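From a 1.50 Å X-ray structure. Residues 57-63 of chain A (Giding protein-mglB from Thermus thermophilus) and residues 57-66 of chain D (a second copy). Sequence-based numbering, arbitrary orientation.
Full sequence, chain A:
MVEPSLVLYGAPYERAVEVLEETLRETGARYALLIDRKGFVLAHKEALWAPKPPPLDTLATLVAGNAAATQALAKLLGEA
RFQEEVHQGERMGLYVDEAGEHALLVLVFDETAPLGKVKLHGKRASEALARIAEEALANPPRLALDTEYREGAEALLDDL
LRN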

ATOM      1  N   ASP A  57      -4.173   2.791  17.939  1.00 13.17           N
ATOM      2  CA  ASP A  57      -4.971   3.442  16.913  1.00 13.56           C
ATOM      3  C   ASP A  57      -4.202   3.389  15.596  1.00 12.26           C
ATOM      4  O   ASP A  57      -4.786   3.224  14.531  1.00 11.78           O
ATOM      5  CB  ASP A  57      -5.275   4.889  17.306  1.00 18.05           C
ATOM      6  CG  ASP A  57      -6.109   4.979  18.567  1.00 25.93           C
ATOM      7  OD1 ASP A  57      -7.093   4.216  18.679  1.00 27.32           O
ATOM      8  OD2 ASP A  57      -5.786   5.812  19.441  1.00 31.46           O
ATOM      9  N   THR A  58      -2.885   3.521  15.686  1.00 12.35           N
ATOM     10  CA  THR A  58      -2.027   3.469  14.508  1.00 11.34           C
ATOM     11  C   THR A  58      -2.112   2.070  13.900  1.00 12.34           C
ATOM     12  O   THR A  58      -2.283   1.912  12.689  1.00 12.10           O
ATOM     13  CB  THR A  58      -0.581   3.795  14.897  1.00 13.21           C
ATOM     14  OG1 THR A  58      -0.552   5.093  15.512  1.00 15.20           O
ATOM     15  CG2 THR A  58       0.329   3.790  13.677  1.00 14.34           C
ATOM     16  N   LEU A  59      -2.002   1.059  14.755  1.00 11.34           N
ATOM     17  CA  LEU A  59      -2.086  -0.326  14.307  1.00 10.84           C
ATOM     18  C   LEU A  59      -3.426  -0.569  13.610  1.00 10.54           C
ATOM     19  O   LEU A  59      -3.476  -1.127  12.513  1.00 11.68           O
ATOM     20  CB  LEU A  59      -1.943  -1.269  15.505  1.00 11.49           C
ATOM     21  CG  LEU A  59      -2.210  -2.755  15.260  1.00 12.24           C
ATOM     22  CD1 LEU A  59      -1.227  -3.292  14.237  1.00 14.17           C
ATOM     23  CD2 LEU A  59      -2.081  -3.520  16.574  1.00 12.94           C
ATOM     24  N   ALA A  60      -4.509  -0.138  14.245  1.00  9.74           N
ATOM     25  CA  ALA A  60      -5.844  -0.329  13.699  1.00  9.46           C
ATOM     26  C   ALA A  60      -6.018   0.347  12.339  1.00 11.62           C
ATOM     27  O   ALA A  60      -6.587  -0.228  11.415  1.00 11.82           O
ATOM     28  CB  ALA A  60      -6.889   0.189  14.689  1.00 12.34           C
ATOM     29  N   THR A  61      -5.527   1.572  12.216  1.00 11.65           N
ATOM     30  CA  THR A  61      -5.645   2.294  10.960  1.00 12.61           C
ATOM     31  C   THR A  61      -4.895   1.573   9.838  1.00 11.39           C
ATOM     32  O   THR A  61      -5.406   1.456   8.722  1.00 12.45           O
ATOM     33  CB  THR A  61      -5.127   3.736  11.128  1.00 12.27           C
ATOM     34  OG1 THR A  61      -6.003   4.436  12.021  1.00 14.25           O
ATOM     35  CG2 THR A  61      -5.097   4.471   9.794  1.00 13.87           C
ATOM     36  N   LEU A  62      -3.699   1.074  10.136  1.00 11.28           N
ATOM     37  CA  LEU A  62      -2.917   0.363   9.126  1.00  9.50           C
ATOM     38  C   LEU A  62      -3.553  -0.981   8.778  1.00 12.23           C
ATOM     39  O   LEU A  62      -3.521  -1.400   7.625  1.00 11.80           O
ATOM     40  CB  LEU A  62      -1.471   0.179   9.597  1.00 11.03           C
ATOM     41  CG  LEU A  62      -0.660   1.482   9.641  1.00 11.29           C
ATOM     42  CD1 LEU A  62       0.719   1.220  10.205  1.00 11.67           C
ATOM     43  CD2 LEU A  62      -0.565   2.084   8.241  1.00 11.84           C
ATOM     44  N   VAL A  63      -4.141  -1.655   9.762  1.00 12.24           N
ATOM     45  CA  VAL A  63      -4.801  -2.929   9.482  1.00 12.33           C
ATOM     46  C   VAL A  63      -6.000  -2.690   8.561  1.00 12.64           C
ATOM     47  O   VAL A  63      -6.236  -3.450   7.622  1.00 12.61           O
ATOM     48  CB  VAL A  63      -5.289  -3.608  10.780  1.00 10.14           C
ATOM     49  CG1 VAL A  63      -6.249  -4.757  10.456  1.00 14.62           C
ATOM     50  CG2 VAL A  63      -4.096  -4.132  11.558  1.00 13.36           C
TER
ATOM     51  N   ASP D  57      -2.367  12.018  14.514  1.00 16.74           N
ATOM     52  CA  ASP D  57      -1.727  10.711  14.535  1.00 17.27           C
ATOM     53  C   ASP D  57      -2.276   9.849  13.405  1.00 14.86           C
ATOM     54  O   ASP D  57      -1.539   9.081  12.788  1.00 14.62           O
ATOM     55  CB  ASP D  57      -1.935  10.029  15.887  1.00 20.09           C
ATOM     56  CG  ASP D  57      -1.277  10.789  17.020  1.00 25.36           C
ATOM     57  OD1 ASP D  57      -0.124  11.237  16.840  1.00 25.83           O
ATOM     58  OD2 ASP D  57      -1.909  10.934  18.089  1.00 30.36           O
ATOM     59  N   THR D  58      -3.568   9.982  13.124  1.00 14.14           N
ATOM     60  CA  THR D  58      -4.175   9.218  12.038  1.00 14.17           C
ATOM     61  C   THR D  58      -3.627   9.732  10.707  1.00 13.77           C
ATOM     62  O   THR D  58      -3.322   8.947   9.805  1.00 13.26           O
ATOM     63  CB  THR D  58      -5.704   9.348  12.053  1.00 13.67           C
ATOM     64  OG1 THR D  58      -6.204   8.882  13.312  1.00 15.80           O
ATOM     65  CG2 THR D  58      -6.323   8.515  10.935  1.00 14.70           C
ATOM     66  N   LEU D  59      -3.498  11.051  10.587  1.00 13.79           N
ATOM     67  CA  LEU D  59      -2.955  11.639   9.367  1.00 13.39           C
ATOM     68  C   LEU D  59      -1.552  11.095   9.112  1.00 12.72           C
ATOM     69  O   LEU D  59      -1.236  10.649   8.005  1.00 13.61           O
ATOM     70  CB  LEU D  59      -2.894  13.169   9.490  1.00 14.21           C
ATOM     71  CG  LEU D  59      -2.163  13.926   8.375  1.00 15.83           C
ATOM     72  CD1 LEU D  59      -2.844  13.674   7.045  1.00 16.76           C
ATOM     73  CD2 LEU D  59      -2.146  15.417   8.700  1.00 16.25           C
ATOM     74  N   ALA D  60      -0.712  11.135  10.143  1.00 13.12           N
ATOM     75  CA  ALA D  60       0.657  10.648  10.039  1.00 12.78           C
ATOM     76  C   ALA D  60       0.677   9.168   9.670  1.00 13.37           C
ATOM     77  O   ALA D  60       1.487   8.735   8.854  1.00 13.42           O
ATOM     78  CB  ALA D  60       1.394  10.867  11.357  1.00 14.90           C
ATOM     79  N   THR D  61      -0.217   8.398  10.280  1.00 12.98           N
ATOM     80  CA  THR D  61      -0.294   6.970  10.004  1.00 12.70           C
ATOM     81  C   THR D  61      -0.602   6.725   8.528  1.00 12.83           C
ATOM     82  O   THR D  61       0.044   5.895   7.875  1.00 12.49           O
ATOM     83  CB  THR D  61      -1.383   6.305  10.857  1.00 12.80           C
ATOM     84  OG1 THR D  61      -1.046   6.438  12.241  1.00 15.16           O
ATOM     85  CG2 THR D  61      -1.502   4.822  10.514  1.00 14.55           C
ATOM     86  N   LEU D  62      -1.594   7.439   8.006  1.00 12.13           N
ATOM     87  CA  LEU D  62      -1.980   7.300   6.607  1.00 12.55           C
ATOM     88  C   LEU D  62      -0.860   7.732   5.665  1.00 13.10           C
ATOM     89  O   LEU D  62      -0.651   7.119   4.622  1.00 13.49           O
ATOM     90  CB  LEU D  62      -3.253   8.102   6.322  1.00 13.70           C
ATOM     91  CG  LEU D  62      -4.512   7.600   7.037  1.00 14.34           C
ATOM     92  CD1 LEU D  62      -5.687   8.509   6.720  1.00 15.88           C
ATOM     93  CD2 LEU D  62      -4.806   6.166   6.595  1.00 14.93           C
ATOM     94  N   VAL D  63      -0.140   8.792   6.026  1.00 12.82           N
ATOM     95  CA  VAL D  63       0.960   9.245   5.187  1.00 13.40           C
ATOM     96  C   VAL D  63       2.064   8.189   5.177  1.00 13.03           C
ATOM     97  O   VAL D  63       2.667   7.929   4.136  1.00 13.37           O
ATOM     98  CB  VAL D  63       1.540  10.582   5.691  1.00 14.68           C
ATOM     99  CG1 VAL D  63       2.825  10.912   4.940  1.00 15.39           C
ATOM    100  CG2 VAL D  63       0.519  11.687   5.489  1.00 15.01           C
ATOM    101  N   ALA D  64       2.316   7.579   6.334  1.00 13.77           N
ATOM    102  CA  ALA D  64       3.342   6.547   6.448  1.00 14.47           C
ATOM    103  C   ALA D  64       2.940   5.337   5.612  1.00 13.04           C
ATOM    104  O   ALA D  64       3.773   4.747   4.920  1.00 13.21           O
ATOM    105  CB  ALA D  64       3.525   6.144   7.911  1.00 13.43           C
ATOM    106  N   GLY D  65       1.663   4.972   5.686  1.00 13.78           N
ATOM    107  CA  GLY D  65       1.171   3.844   4.915  1.00 13.99           C
ATOM    108  C   GLY D  65       1.379   4.094   3.435  1.00 13.91           C
ATOM    109  O   GLY D  65       1.788   3.202   2.690  1.00 14.23           O
ATOM    110  N   ASN D  66       1.105   5.324   3.011  1.00 13.61           N
ATOM    111  CA  ASN D  66       1.262   5.718   1.617  1.00 14.16           C
ATOM    112  C   ASN D  66       2.728   5.666   1.202  1.00 14.16           C
ATOM    113  O   ASN D  66       3.054   5.204   0.106  1.00 14.03           O
ATOM    114  CB  ASN D  66       0.731   7.140   1.418  1.00 16.82           C
ATOM    115  CG  ASN D  66       0.906   7.631  -0.007  1.00 18.00           C
ATOM    116  OD1 ASN D  66       0.180   7.221  -0.908  1.00 20.09           O
ATOM    117  ND2 ASN D  66       1.885   8.508  -0.218  1.00 19.71           N
TER
HETATM  118  O   HOH W   1      -5.188   6.391  13.782  1.00 17.72           O

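Both stretches are helical throughout, and their N-to-C directions diverge by 45°, with the axes 9.6 Å apart at closest approach. Regular i to i+4 backbone hydrogen bonds run along each segment, from A:Thr61 N to A:Asp57 O (2.9 Å), for example, and from D:Gly65 N to D:Thr61 O (2.9 Å). Although the chains are copies of one protein, the register is offset: the CA of A:Thr58 lies 6.0 Å from the CA of D:Thr61, and one turn later the CA of A:Leu62 lies 6.8 Å from the CA of D:Gly65. Glycine contributes no side chain here, and the CD2 of A:Leu62 reaches to 4.1 Å from the CA of D:Gly65; an ideal CB at this position would be only 3.4 Å from that methyl carbon, a tight fit.

D:Thr61 is the most extensively covered residue and points toward chain A. Its CG2 packs 3.7 Å from the CG2 of A:Thr61 and 3.6 Å from the CG of A:Leu62, while its OG1 lies 3.3 Å from the CG2 of A:Thr58. That hydroxyl is turned back to its own helix, where D:Thr61 OG1 donates a hydrogen bond to D:Asp57 O (2.7 Å), so it is satisfied without a polar partner across the contact. The CG2 of A:Thr61 also meets the CD2 of D:Leu62 at 3.6 Å. In A:Leu62 and D:Leu62 the CA-to-CB bond points sideways, but the ends come nearer to the opposing helix and add to this apolar packing.

No direct hydrogen bond joins the two stretches. Instead, water 1 bridges them, hydrogen-bonded to A:Thr61 OG1 at 2.8 Å and to D:Thr58 OG1 at 2.7 Å. The contact thus combines methyl packing with a single water-mediated polar link between threonine hydroxyls.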